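Local coordinates for protein induced by osmotic stress (Scheffersomyces stipitis, PDB 5YWN), which binds NADP(H) and probably acts as an NADPH-dependent ketone reductase of the dihydroflavonol-4-reductase subfamily, able to reduce haloketones asymmetrically, at residues 4-9 with 65-70; 97-102 with 168-173; 105-110 with 118-123; 175-178 with 184-187. The protein carries 1 engineered substitution. All coordinates share one frame; numbering follows the deposited sequence.

All four contacts lie in the Rossmann-type part of the chain, and contacts 1, 3 and 4 pack helices against its seven-stranded parallel sheet, on strands 4-7, 119-123 and 186-192. Contacts 3 and 4 adjoin most closely, their centres about 8 Å apart, through backbone pairing of Thr118 and Val120 with Ala186. Contact 1, about 10 Å from contact 3 (centre to centre), touches it through Asp65 and Leu68 on Ser109 and Ile110. Contact 2 joins the helices that supply contacts 3 and 4, and its Ala170 packs on Tyr122. NADP lies against Pro98 of contact 2 and Thr123 of contact 3; Leu187 of contact 4 keeps its side chain about 13 Å from it.

Contact 1 (4-9 with 65-70); sequences SVFVSG and DEALKK
Strand 4-7 and helix 65-70 face each other with Phe6 and Leu68 as the nearest backbone positions, their CA atoms 8.7 Å apart, and the Phe6 ring spans much of the distance. Phe6 CB points toward the helix, and CG stands roughly opposite the backbone N (chi1 -162°), which carries the ring out from the strand. One side of that ring meets two residues that are consecutive on the helix: CE2 of Phe6 lies 4.4 Å from CB of Ala67, and CD2 of Phe6 lies 4.2 Å from CD2 of Leu68. Both methyl groups approach the ring obliquely. This is a helix covering one face of the parallel sheet of a Rossmann-type nucleotide-binding fold, in which strand 4-7 is paired on one side with strand 28-33 and on the other with strand 74-79. Ala67 directs its CB at the strand, whereas Leu68, whose CB does not, reaches the ring with CD2. Its other branch, CD1, packs on Ser109 and Ile110 of helix 91-113. The Phe6 ring also meets that of Phe77, the planes nearly parallel (about 10°), while Ser8 is hydrogen-bonded through OG to His79 and Ala81.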
loop_
_atom_site.group_PDB
_atom_site.type_symbol
_atom_site.label_atom_id
_atom_site.label_comp_id
_atom_site.label_asym_id
_atom_site.label_seq_id
_atom_site.Cartn_x
_atom_site.Cartn_y
_atom_site.Cartn_z
ATOM N N SER A 4 4.763 -19.395 -8.567
ATOM C CA SER A 4 5.140 -18.760 -7.336
ATOM C C SER A 4 5.256 -17.231 -7.434
ATOM O O SER A 4 5.817 -16.713 -8.338
ATOM C CB SER A 4 6.445 -19.332 -6.806
ATOM O OG SER A 4 6.223 -20.472 -6.110
ATOM N N VAL A 5 4.730 -16.554 -6.449
ATOM C CA VAL A 5 4.818 -15.128 -6.355
ATOM C C VAL A 5 5.703 -14.681 -5.192
ATOM O O VAL A 5 5.515 -15.085 -4.117
ATOM C CB VAL A 5 3.420 -14.493 -6.245
ATOM C CG1 VAL A 5 3.506 -13.008 -6.079
ATOM C CG2 VAL A 5 2.516 -14.893 -7.374
ATOM N N PHE A 6 6.657 -13.821 -5.457
ATOM C CA PHE A 6 7.477 -13.244 -4.414
ATOM C C PHE A 6 6.909 -11.907 -3.920
ATOM O O PHE A 6 6.580 -11.063 -4.717
ATOM C CB PHE A 6 8.908 -13.074 -4.863
ATOM C CG PHE A 6 9.865 -12.894 -3.754
ATOM C CD1 PHE A 6 9.882 -11.752 -3.022
ATOM C CD2 PHE A 6 10.729 -13.895 -3.416
ATOM C CE1 PHE A 6 10.762 -11.605 -2.000
ATOM C CE2 PHE A 6 11.592 -13.771 -2.385
ATOM C CZ PHE A 6 11.621 -12.622 -1.678
ATOM N N VAL A 7 6.767 -11.761 -2.622
ATOM C CA VAL A 7 6.270 -10.535 -2.029
ATOM C C VAL A 7 7.230 -9.980 -0.983
ATOM O O VAL A 7 7.378 -10.533 0.056
ATOM C CB VAL A 7 4.886 -10.727 -1.393
ATOM C CG1 VAL A 7 4.389 -9.453 -0.771
ATOM C CG2 VAL A 7 3.876 -11.320 -2.337
ATOM N N SER A 8 7.852 -8.860 -1.275
ATOM C CA SER A 8 8.694 -8.190 -0.323
ATOM C C SER A 8 7.891 -7.551 0.820
ATOM O O SER A 8 6.802 -7.177 0.628
ATOM C CB SER A 8 9.604 -7.184 -0.998
ATOM O OG SER A 8 8.944 -6.055 -1.394
ATOM N N GLY A 9 8.480 -7.444 1.984
ATOM C CA GLY A 9 7.778 -6.938 3.140
ATOM C C GLY A 9 6.487 -7.641 3.494
ATOM O O GLY A 9 5.485 -7.043 3.602
ATOM N N ASP A 65 19.605 -11.402 -3.632
ATOM C CA ASP A 65 20.193 -12.389 -4.511
ATOM C C ASP A 65 20.031 -13.798 -3.989
ATOM O O ASP A 65 19.600 -14.628 -4.689
ATOM C CB ASP A 65 21.672 -12.151 -4.709
ATOM C CG ASP A 65 21.971 -11.044 -5.661
ATOM O OD1 ASP A 65 21.109 -10.284 -5.995
ATOM O OD2 ASP A 65 23.105 -10.936 -6.072
ATOM N N GLU A 66 20.349 -14.009 -2.754
ATOM C CA GLU A 66 20.262 -15.326 -2.214
ATOM C C GLU A 66 18.837 -15.829 -2.193
ATOM O O GLU A 66 18.587 -16.904 -2.581
ATOM C CB GLU A 66 20.917 -15.395 -0.867
ATOM C CG GLU A 66 22.406 -15.600 -0.936
ATOM C CD GLU A 66 22.819 -16.951 -1.521
ATOM O OE1 GLU A 66 23.668 -17.018 -2.406
ATOM O OE2 GLU A 66 22.274 -17.950 -1.099
ATOM N N ALA A 67 17.910 -15.002 -1.771
ATOM C CA ALA A 67 16.532 -15.389 -1.682
ATOM C C ALA A 67 15.991 -15.755 -3.031
ATOM O O ALA A 67 15.340 -16.728 -3.162
ATOM C CB ALA A 67 15.728 -14.279 -1.078
ATOM N N LEU A 68 16.306 -14.977 -4.038
ATOM C CA LEU A 68 15.919 -15.307 -5.381
ATOM C C LEU A 68 16.551 -16.603 -5.889
ATOM O O LEU A 68 15.891 -17.408 -6.430
ATOM C CB LEU A 68 16.178 -14.148 -6.296
ATOM C CG LEU A 68 15.285 -12.976 -5.985
ATOM C CD1 LEU A 68 15.746 -11.718 -6.636
ATOM C CD2 LEU A 68 13.817 -13.256 -6.228
ATOM N N LYS A 69 17.817 -16.812 -5.628
ATOM C CA LYS A 69 18.496 -18.006 -6.076
ATOM C C LYS A 69 17.846 -19.227 -5.476
ATOM O O LYS A 69 17.759 -20.201 -6.095
ATOM C CB LYS A 69 19.968 -17.993 -5.699
ATOM C CG LYS A 69 20.885 -17.142 -6.538
ATOM C CD LYS A 69 22.328 -17.546 -6.323
ATOM C CE LYS A 69 23.038 -16.684 -5.339
ATOM N NZ LYS A 69 23.786 -17.389 -4.238
ATOM N N LYS A 70 17.389 -19.123 -4.253
ATOM C CA LYS A 70 16.695 -20.177 -3.559
ATOM C C LYS A 70 15.311 -20.523 -4.123
ATOM O O LYS A 70 14.808 -21.545 -3.847
ATOM C CB LYS A 70 16.598 -19.880 -2.073
ATOM C CG LYS A 70 17.909 -19.957 -1.321
ATOM C CD LYS A 70 17.772 -19.571 0.141
ATOM C CE LYS A 70 17.098 -20.653 0.970
ATOM N NZ LYS A 70 16.814 -20.292 2.383
#

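Contact 2 (97-102 with 168-173); sequences IPAING and QFAERA
Two helices of the Rossmann-type fold, 91-113 and 159-181, run side by side here, with Ile100 and Ala170 meeting at the point of nearest backbone approach. The axes of segments 97-102 and 168-173 are 8.1 Å apart and almost exactly parallel, at 2°. Small residues permit this: CB of Ala170 sits 3.5 Å from the carbonyl O of Ala99, and the CA atoms of Ile100 and Ala170 are 4.2 Å apart. Ile100 supplies the bulk. Its CG1 branch stands opposite its own carbonyl carbon (chi1 -61°) and runs alongside the neighbouring helix, where CG1 passes 3.7 Å from the backbone N of Ala170. The terminal CD1 reaches CB of Phe169 at 3.5 Å, and the Ile100 and Phe169 side chains point the same way. The contact borders the cofactor site: Pro98 touches NADP, and Ala99 lies close to Ser82, an NADP-binding residue. Farther round helix 159-181, Glu171 is salt-bridged to Arg258 and hydrogen-bonded to Ser124 and Asn191. The amide of Gln168 has its CD over one face of the Phe169 ring, offset toward the rim, and its OE1 takes two hydrogen bonds from one guanidinium: Arg172 NE approaches in the carbonyl plane on a lone pair at 2.9 Å, with an N-H...O angle of 160°, while Arg172 NH1 comes from above that plane at 3.3 Å.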
loop_
_atom_site.group_PDB
_atom_site.type_symbol
_atom_site.label_atom_id
_atom_site.label_comp_id
_atom_site.label_asym_id
_atom_site.label_seq_id
_atom_site.Cartn_x
_atom_site.Cartn_y
_atom_site.Cartn_z
ATOM N N ILE A 97 16.790 6.470 1.408
ATOM C CA ILE A 97 17.677 5.460 0.890
ATOM C C ILE A 97 17.087 4.038 0.824
ATOM O O ILE A 97 17.116 3.462 -0.188
ATOM C CB ILE A 97 19.018 5.490 1.623
ATOM C CG1 ILE A 97 19.752 6.754 1.294
ATOM C CG2 ILE A 97 19.884 4.316 1.284
ATOM C CD1 ILE A 97 20.906 6.987 2.196
ATOM N N PRO A 98 16.446 3.544 1.859
ATOM C CA PRO A 98 15.826 2.228 1.767
ATOM C C PRO A 98 14.785 2.140 0.683
ATOM O O PRO A 98 14.743 1.147 0.084
ATOM C CB PRO A 98 15.184 2.058 3.109
ATOM C CG PRO A 98 15.982 2.857 3.996
ATOM C CD PRO A 98 16.334 4.063 3.210
ATOM N N ALA A 99 13.968 3.146 0.486
ATOM C CA ALA A 99 13.070 3.096 -0.602
ATOM C C ALA A 99 13.758 3.125 -1.965
ATOM O O ALA A 99 13.502 2.316 -2.771
ATOM C CB ALA A 99 12.104 4.238 -0.494
ATOM N N ILE A 100 14.602 4.113 -2.193
ATOM C CA ILE A 100 15.218 4.296 -3.470
ATOM C C ILE A 100 16.304 3.267 -3.832
ATOM O O ILE A 100 16.234 2.652 -4.820
ATOM C CB ILE A 100 15.805 5.712 -3.574
ATOM C CG1 ILE A 100 14.727 6.773 -3.424
ATOM C CG2 ILE A 100 16.529 5.909 -4.882
ATOM C CD1 ILE A 100 15.290 8.121 -3.165
ATOM N N ASN A 101 17.292 3.127 -2.996
ATOM C CA ASN A 101 18.282 2.105 -3.151
ATOM C C ASN A 101 17.731 0.693 -3.036
ATOM O O ASN A 101 18.030 -0.119 -3.821
ATOM C CB ASN A 101 19.448 2.328 -2.224
ATOM C CG ASN A 101 20.395 3.391 -2.734
ATOM O OD1 ASN A 101 20.133 4.056 -3.687
ATOM N ND2 ASN A 101 21.466 3.542 -2.081
ATOM N N GLY A 102 16.860 0.476 -2.090
ATOM C CA GLY A 102 16.247 -0.803 -1.942
ATOM C C GLY A 102 15.508 -1.195 -3.215
ATOM O O GLY A 102 15.615 -2.298 -3.628
ATOM N N GLN A 168 8.298 8.959 -4.867
ATOM C CA GLN A 168 8.510 9.516 -6.149
ATOM C C GLN A 168 9.819 9.042 -6.757
ATOM O O GLN A 168 9.817 8.639 -7.832
ATOM C CB GLN A 168 8.551 11.035 -6.041
ATOM C CG GLN A 168 8.722 11.772 -7.345
ATOM C CD GLN A 168 9.350 13.159 -7.236
ATOM O OE1 GLN A 168 9.973 13.608 -8.148
ATOM N NE2 GLN A 168 9.151 13.820 -6.133
ATOM N N PHE A 169 10.900 9.127 -6.017
ATOM C CA PHE A 169 12.214 8.712 -6.466
ATOM C C PHE A 169 12.442 7.211 -6.705
ATOM O O PHE A 169 13.007 6.844 -7.654
ATOM C CB PHE A 169 13.333 9.412 -5.699
ATOM C CG PHE A 169 13.266 10.892 -5.825
ATOM C CD1 PHE A 169 13.550 11.492 -6.994
ATOM C CD2 PHE A 169 12.806 11.649 -4.814
ATOM C CE1 PHE A 169 13.413 12.852 -7.141
ATOM C CE2 PHE A 169 12.655 12.999 -4.949
ATOM C CZ PHE A 169 12.957 13.598 -6.111
ATOM N N ALA A 170 11.921 6.402 -5.832
ATOM C CA ALA A 170 11.934 4.994 -6.051
ATOM C C ALA A 170 11.171 4.609 -7.298
ATOM O O ALA A 170 11.696 3.931 -8.067
ATOM C CB ALA A 170 11.416 4.269 -4.866
ATOM N N GLU A 171 9.975 5.131 -7.501
ATOM C CA GLU A 171 9.203 4.851 -8.692
ATOM C C GLU A 171 9.866 5.312 -9.995
ATOM O O GLU A 171 9.915 4.583 -10.917
ATOM C CB GLU A 171 7.757 5.340 -8.613
ATOM C CG GLU A 171 6.842 4.714 -9.667
ATOM C CD GLU A 171 5.505 5.381 -9.942
ATOM O OE1 GLU A 171 4.945 6.032 -9.110
ATOM O OE2 GLU A 171 5.042 5.214 -11.044
ATOM N N ARG A 172 10.423 6.505 -9.987
ATOM C CA ARG A 172 11.186 7.008 -11.096
ATOM C C ARG A 172 12.390 6.082 -11.378
ATOM O O ARG A 172 12.651 5.771 -12.459
ATOM C CB ARG A 172 11.657 8.416 -10.829
ATOM C CG ARG A 172 10.642 9.530 -10.985
ATOM C CD ARG A 172 11.309 10.856 -10.717
ATOM N NE ARG A 172 10.450 11.998 -10.566
ATOM C CZ ARG A 172 9.842 12.622 -11.547
ATOM N NH1 ARG A 172 9.106 13.658 -11.298
ATOM N NH2 ARG A 172 9.975 12.230 -12.764
ATOM N N ALA A 173 13.046 5.634 -10.347
ATOM C CA ALA A 173 14.146 4.741 -10.470
ATOM C C ALA A 173 13.735 3.409 -11.097
ATOM O O ALA A 173 14.398 2.919 -11.914
ATOM C CB ALA A 173 14.814 4.528 -9.144
#

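Contact 3 (105-110 with 118-123); sequences YVLQSI and TRVVYT. With NAP (NADP nicotinamide-adenine-dinucleotide phosphate), chain B.
Apolar contacts alone join helix segment 105-110 to strand 119-123, and Val120 receives both of them. Its two methyls divide the work: CG1 meets CD2 of Leu107 at 4.0 Å, and CG2 meets CD1 of Ile110 at 3.9 Å. Leu107 crosses the valine at a slant, its CD2 branch coming nearer than the direction of its CB would suggest, whereas Ile110, its CB directed toward the strand, meets Val120 tip to tip. With CG1 set opposite the carbonyl carbon (chi1 -70°), the isoleucine extends CD1 toward the valine's second methyl. Val120 is buried, packing also on Phe185 and on Leu187 of the neighbouring strand.

Contact with the cofactor comes at the strand's far end, where the methyl CG2 of Thr123 lies 3.3 Å from O4D of NADP, in the ribose that carries the nicotinamide. The polar bonds of this strand reach outside the pair of segments. OG1 of Thr123 is hydrogen-bonded to His245, the carbonyl O of Thr123 accepts from Lys167, an NADP-binding residue, and Tyr122 OH makes a weak hydrogen bond to the same lysine.

Helix 91-113 packing on the strand that follows it is the second half of the beta-alpha-beta unit formed by strand 74-79, helix 91-113 and strand 119-123, a building block of the Rossmann-type fold whose strand end here meets the dinucleotide.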
loop_
_atom_site.group_PDB
_atom_site.type_symbol
_atom_site.label_atom_id
_atom_site.label_comp_id
_atom_site.label_asym_id
_atom_site.label_seq_id
_atom_site.Cartn_x
_atom_site.Cartn_y
_atom_site.Cartn_z
ATOM N N TYR A 105 18.191 -1.862 -6.075
ATOM C CA TYR A 105 18.831 -3.136 -5.789
ATOM C C TYR A 105 17.946 -4.402 -6.001
ATOM O O TYR A 105 18.433 -5.410 -6.405
ATOM C CB TYR A 105 19.568 -3.099 -4.461
ATOM C CG TYR A 105 20.597 -2.002 -4.364
ATOM C CD1 TYR A 105 20.983 -1.292 -5.458
ATOM C CD2 TYR A 105 21.162 -1.679 -3.171
ATOM C CE1 TYR A 105 21.921 -0.300 -5.372
ATOM C CE2 TYR A 105 22.107 -0.710 -3.065
ATOM C CZ TYR A 105 22.463 -0.010 -4.169
ATOM O OH TYR A 105 23.387 0.934 -4.060
ATOM N N VAL A 106 16.664 -4.307 -5.710
ATOM C CA VAL A 106 15.773 -5.415 -5.961
ATOM C C VAL A 106 15.734 -5.700 -7.468
ATOM O O VAL A 106 15.875 -6.783 -7.869
ATOM C CB VAL A 106 14.338 -5.104 -5.475
ATOM C CG1 VAL A 106 13.285 -5.994 -6.070
ATOM C CG2 VAL A 106 14.257 -5.219 -3.994
ATOM N N LEU A 107 15.530 -4.663 -8.241
ATOM C CA LEU A 107 15.421 -4.813 -9.639
ATOM C C LEU A 107 16.707 -5.383 -10.242
ATOM O O LEU A 107 16.648 -6.211 -11.058
ATOM C CB LEU A 107 15.009 -3.517 -10.294
ATOM C CG LEU A 107 13.658 -2.953 -9.913
ATOM C CD1 LEU A 107 13.486 -1.549 -10.429
ATOM C CD2 LEU A 107 12.541 -3.843 -10.350
ATOM N N GLN A 108 17.832 -4.908 -9.790
ATOM C CA GLN A 108 19.071 -5.399 -10.243
ATOM C C GLN A 108 19.254 -6.886 -9.868
ATOM O O GLN A 108 19.728 -7.634 -10.634
ATOM C CB GLN A 108 20.213 -4.559 -9.731
ATOM C CG GLN A 108 21.547 -5.013 -10.238
ATOM C CD GLN A 108 21.750 -4.727 -11.691
ATOM O OE1 GLN A 108 21.658 -3.621 -12.113
ATOM N NE2 GLN A 108 22.041 -5.726 -12.439
ATOM N N SER A 109 18.840 -7.251 -8.683
ATOM C CA SER A 109 18.917 -8.636 -8.228
ATOM C C SER A 109 18.072 -9.535 -9.118
ATOM O O SER A 109 18.513 -10.553 -9.494
ATOM C CB SER A 109 18.487 -8.793 -6.781
ATOM O OG SER A 109 19.410 -8.328 -5.879
ATOM N N ILE A 110 16.890 -9.102 -9.479
ATOM C CA ILE A 110 16.002 -9.868 -10.327
ATOM C C ILE A 110 16.657 -10.099 -11.687
ATOM O O ILE A 110 16.690 -11.175 -12.151
ATOM C CB ILE A 110 14.623 -9.195 -10.482
ATOM C CG1 ILE A 110 13.843 -9.266 -9.189
ATOM C CG2 ILE A 110 13.820 -9.808 -11.587
ATOM C CD1 ILE A 110 12.651 -8.383 -9.094
ATOM N N THR A 118 8.989 -12.821 -15.250
ATOM C CA THR A 118 8.189 -12.123 -16.218
ATOM C C THR A 118 7.531 -10.752 -15.846
ATOM O O THR A 118 7.300 -9.942 -16.664
ATOM C CB THR A 118 7.151 -13.075 -16.798
ATOM O OG1 THR A 118 6.193 -13.346 -15.808
ATOM C CG2 THR A 118 7.791 -14.363 -17.201
ATOM N N ARG A 119 7.113 -10.643 -14.609
ATOM C CA ARG A 119 6.399 -9.481 -14.140
ATOM C C ARG A 119 6.898 -8.984 -12.790
ATOM O O ARG A 119 7.161 -9.742 -11.933
ATOM C CB ARG A 119 4.896 -9.693 -14.133
ATOM C CG ARG A 119 4.287 -10.042 -15.455
ATOM C CD ARG A 119 4.140 -8.843 -16.343
ATOM N NE ARG A 119 2.973 -8.095 -16.026
ATOM C CZ ARG A 119 1.814 -8.252 -16.614
ATOM N NH1 ARG A 119 1.697 -9.095 -17.575
ATOM N NH2 ARG A 119 0.795 -7.566 -16.232
ATOM N N VAL A 120 7.034 -7.685 -12.687
ATOM C CA VAL A 120 7.317 -6.994 -11.480
ATOM C C VAL A 120 6.295 -5.865 -11.256
ATOM O O VAL A 120 5.975 -5.131 -12.162
ATOM C CB VAL A 120 8.722 -6.434 -11.464
ATOM C CG1 VAL A 120 8.947 -5.559 -10.254
ATOM C CG2 VAL A 120 9.777 -7.510 -11.643
ATOM N N VAL A 121 5.808 -5.783 -10.037
ATOM C CA VAL A 121 4.908 -4.738 -9.636
ATOM C C VAL A 121 5.531 -3.978 -8.492
ATOM O O VAL A 121 5.892 -4.541 -7.502
ATOM C CB VAL A 121 3.535 -5.257 -9.191
ATOM C CG1 VAL A 121 2.590 -4.141 -8.886
ATOM C CG2 VAL A 121 2.960 -6.244 -10.123
ATOM N N TYR A 122 5.635 -2.685 -8.649
ATOM C CA TYR A 122 6.108 -1.862 -7.593
ATOM C C TYR A 122 4.947 -1.144 -6.908
ATOM O O TYR A 122 4.164 -0.537 -7.542
ATOM C CB TYR A 122 7.115 -0.860 -8.100
ATOM C CG TYR A 122 7.548 0.100 -7.060
ATOM C CD1 TYR A 122 8.273 -0.327 -5.986
ATOM C CD2 TYR A 122 7.173 1.406 -7.106
ATOM C CE1 TYR A 122 8.664 0.517 -5.015
ATOM C CE2 TYR A 122 7.551 2.266 -6.140
ATOM C CZ TYR A 122 8.285 1.799 -5.084
ATOM O OH TYR A 122 8.643 2.596 -4.114
ATOM N N THR A 123 4.888 -1.230 -5.601
ATOM C CA THR A 123 3.870 -0.553 -4.843
ATOM C C THR A 123 4.327 0.914 -4.591
ATOM O O THR A 123 5.111 1.179 -3.781
ATOM C CB THR A 123 3.524 -1.223 -3.491
ATOM O OG1 THR A 123 3.282 -2.595 -3.625
ATOM C CG2 THR A 123 2.339 -0.536 -2.821
HETATM P PA NAP B . 3.237 -0.949 6.736
HETATM O O1A NAP B . 1.985 -1.665 7.183
HETATM O O2A NAP B . 4.159 -0.332 7.761
HETATM O O5B NAP B . 4.099 -1.961 5.828
HETATM C C5B NAP B . 5.495 -1.749 5.634
HETATM C C4B NAP B . 6.225 -3.087 5.637
HETATM O O4B NAP B . 7.471 -2.967 4.942
HETATM C C3B NAP B . 6.523 -3.558 7.052
HETATM O O3B NAP B . 5.875 -4.805 7.319
HETATM C C2B NAP B . 8.030 -3.705 7.143
HETATM O O2B NAP B . 8.387 -5.046 7.468
HETATM C C1B NAP B . 8.578 -3.317 5.778
HETATM N N9A NAP B . 9.502 -2.163 5.910
HETATM C C8A NAP B . 9.157 -0.923 6.306
HETATM N N7A NAP B . 10.241 -0.104 6.318
HETATM C C5A NAP B . 11.306 -0.826 5.923
HETATM C C6A NAP B . 12.750 -0.577 5.714
HETATM N N6A NAP B . 13.290 0.646 5.938
HETATM N N1A NAP B . 13.512 -1.611 5.294
HETATM C C2A NAP B . 12.997 -2.834 5.065
HETATM N N3A NAP B . 11.694 -3.124 5.237
HETATM C C4A NAP B . 10.813 -2.183 5.655
HETATM O O3 NAP B . 2.814 0.194 5.684
HETATM P PN NAP B . 1.547 -0.015 4.715
HETATM O O1N NAP B . 0.526 1.050 5.035
HETATM O O2N NAP B . 1.153 -1.473 4.759
HETATM O O5D NAP B . 2.160 0.296 3.259
HETATM C C5D NAP B . 2.467 -0.769 2.361
HETATM C C4D NAP B . 3.081 -0.208 1.084
HETATM O O4D NAP B . 2.070 0.409 0.280
HETATM C C3D NAP B . 4.143 0.840 1.381
HETATM O O3D NAP B . 5.426 0.407 0.918
HETATM C C2D NAP B . 3.709 2.101 0.660
HETATM O O2D NAP B . 4.712 2.524 -0.269
HETATM C C1D NAP B . 2.416 1.756 -0.062
HETATM N N1N NAP B . 1.350 2.678 0.343
HETATM C C2N NAP B . 0.560 2.365 1.378
HETATM C C3N NAP B . -0.456 3.226 1.779
HETATM C C7N NAP B . -1.338 2.868 2.939
HETATM O O7N NAP B . -2.050 3.725 3.435
HETATM N N7N NAP B . -1.319 1.617 3.398
HETATM C C4N NAP B . -0.647 4.418 1.097
HETATM C C5N NAP B . 0.186 4.720 0.029
HETATM C C6N NAP B . 1.185 3.824 -0.331
HETATM P P2B NAP B . 8.554 -5.497 9.004
HETATM O O1X NAP B . 9.531 -6.647 8.942
HETATM O O2X NAP B . 9.086 -4.263 9.691
HETATM O O3X NAP B . 7.157 -5.889 9.422
#

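Contact 4 (175-178 with 184-187); sequences WEFV and NFAL
Trp175 opens the segment by laying one face of its indole against Leu187. CB of the tryptophan points away from strand 186-192, but the ring turns back, and CD2 of Leu187 sits over its six-membered ring in a CH-pi contact, 3.8 Å from the centroid and 19° off the normal. At the rim, CH2 of Trp175 comes 3.6 Å from the carbonyl O of Leu187. The indole NE1 is hydrogen-bonded to Glu171, one turn earlier, which helps fix the ring's rotation. An alanine here would remove the indole that covers Leu187 and is likely to leave a gap beside its CD2, with Glu171 missing one donor. Two residues on, Phe177 has its CG opposite the backbone N (chi1 180°), and its CE1 approaches CZ of Phe185 at 3.8 Å; the two side chains cross at about a right angle. Val178 touches both partners with one methyl: its CG2 lies 3.7 Å from CD2 of Leu187 and 4.3 Å from CE1 of Phe185. Beyond the pair, Phe177 and Phe185 both pack on Leu107 of helix 91-113, while strand 186-192 pairs with strand 119-123 in the parallel sheet beneath helix 159-181.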
loop_
_atom_site.group_PDB
_atom_site.type_symbol
_atom_site.label_atom_id
_atom_site.label_comp_id
_atom_site.label_asym_id
_atom_site.label_seq_id
_atom_site.Cartn_x
_atom_site.Cartn_y
_atom_site.Cartn_z
ATOM N N TRP A 175 11.141 2.889 -13.193
ATOM C CA TRP A 175 10.925 3.174 -14.589
ATOM C C TRP A 175 12.246 3.387 -15.338
ATOM O O TRP A 175 12.412 2.908 -16.421
ATOM C CB TRP A 175 9.952 4.314 -14.803
ATOM C CG TRP A 175 8.544 3.995 -14.348
ATOM C CD1 TRP A 175 7.870 4.603 -13.386
ATOM C CD2 TRP A 175 7.699 2.974 -14.835
ATOM N NE1 TRP A 175 6.662 4.066 -13.229
ATOM C CE2 TRP A 175 6.513 3.044 -14.098
ATOM C CE3 TRP A 175 7.823 1.999 -15.808
ATOM C CZ2 TRP A 175 5.461 2.205 -14.312
ATOM C CZ3 TRP A 175 6.785 1.156 -16.017
ATOM C CH2 TRP A 175 5.606 1.268 -15.274
ATOM N N GLU A 176 13.179 4.057 -14.699
ATOM C CA GLU A 176 14.477 4.262 -15.264
ATOM C C GLU A 176 15.234 2.945 -15.496
ATOM O O GLU A 176 15.830 2.777 -16.490
ATOM C CB GLU A 176 15.319 5.201 -14.442
ATOM C CG GLU A 176 16.568 5.626 -15.143
ATOM C CD GLU A 176 17.739 5.814 -14.211
ATOM O OE1 GLU A 176 17.550 6.267 -13.055
ATOM O OE2 GLU A 176 18.867 5.524 -14.634
ATOM N N PHE A 177 15.143 2.034 -14.561
ATOM C CA PHE A 177 15.792 0.769 -14.679
ATOM C C PHE A 177 15.282 0.019 -15.888
ATOM O O PHE A 177 16.036 -0.510 -16.615
ATOM C CB PHE A 177 15.536 -0.062 -13.429
ATOM C CG PHE A 177 16.167 -1.417 -13.439
ATOM C CD1 PHE A 177 15.515 -2.493 -13.991
ATOM C CD2 PHE A 177 17.373 -1.612 -12.874
ATOM C CE1 PHE A 177 16.065 -3.723 -13.979
ATOM C CE2 PHE A 177 17.943 -2.847 -12.854
ATOM C CZ PHE A 177 17.295 -3.899 -13.418
ATOM N N VAL A 178 13.996 0.016 -16.073
ATOM C CA VAL A 178 13.420 -0.687 -17.159
ATOM C C VAL A 178 13.930 -0.109 -18.462
ATOM O O VAL A 178 14.253 -0.833 -19.323
ATOM C CB VAL A 178 11.877 -0.675 -17.106
ATOM C CG1 VAL A 178 11.277 -1.155 -18.389
ATOM C CG2 VAL A 178 11.356 -1.514 -15.972
ATOM N N ASN A 184 14.139 -8.828 -18.565
ATOM C CA ASN A 184 13.201 -9.807 -19.013
ATOM C C ASN A 184 11.764 -9.499 -18.592
ATOM O O ASN A 184 10.897 -9.917 -19.209
ATOM C CB ASN A 184 13.586 -11.211 -18.577
ATOM C CG ASN A 184 14.836 -11.731 -19.274
ATOM O OD1 ASN A 184 15.316 -11.168 -20.187
ATOM N ND2 ASN A 184 15.329 -12.795 -18.803
ATOM N N PHE A 185 11.582 -8.815 -17.490
ATOM C CA PHE A 185 10.266 -8.552 -16.973
ATOM C C PHE A 185 9.643 -7.271 -17.469
ATOM O O PHE A 185 10.311 -6.377 -17.792
ATOM C CB PHE A 185 10.276 -8.562 -15.464
ATOM C CG PHE A 185 11.213 -7.571 -14.847
ATOM C CD1 PHE A 185 10.864 -6.266 -14.683
ATOM C CD2 PHE A 185 12.425 -7.958 -14.401
ATOM C CE1 PHE A 185 11.719 -5.376 -14.097
ATOM C CE2 PHE A 185 13.293 -7.085 -13.821
ATOM C CZ PHE A 185 12.947 -5.786 -13.665
ATOM N N ALA A 186 8.336 -7.240 -17.495
ATOM C CA ALA A 186 7.568 -6.036 -17.610
ATOM C C ALA A 186 7.198 -5.448 -16.223
ATOM O O ALA A 186 6.902 -6.148 -15.298
ATOM C CB ALA A 186 6.346 -6.272 -18.424
ATOM N N LEU A 187 7.204 -4.150 -16.137
ATOM C CA LEU A 187 6.948 -3.486 -14.904
ATOM C C LEU A 187 5.612 -2.808 -14.919
ATOM O O LEU A 187 5.190 -2.299 -15.900
ATOM C CB LEU A 187 8.016 -2.453 -14.589
ATOM C CG LEU A 187 7.864 -1.504 -13.391
ATOM C CD1 LEU A 187 7.841 -2.247 -12.088
ATOM C CD2 LEU A 187 8.930 -0.427 -13.357
#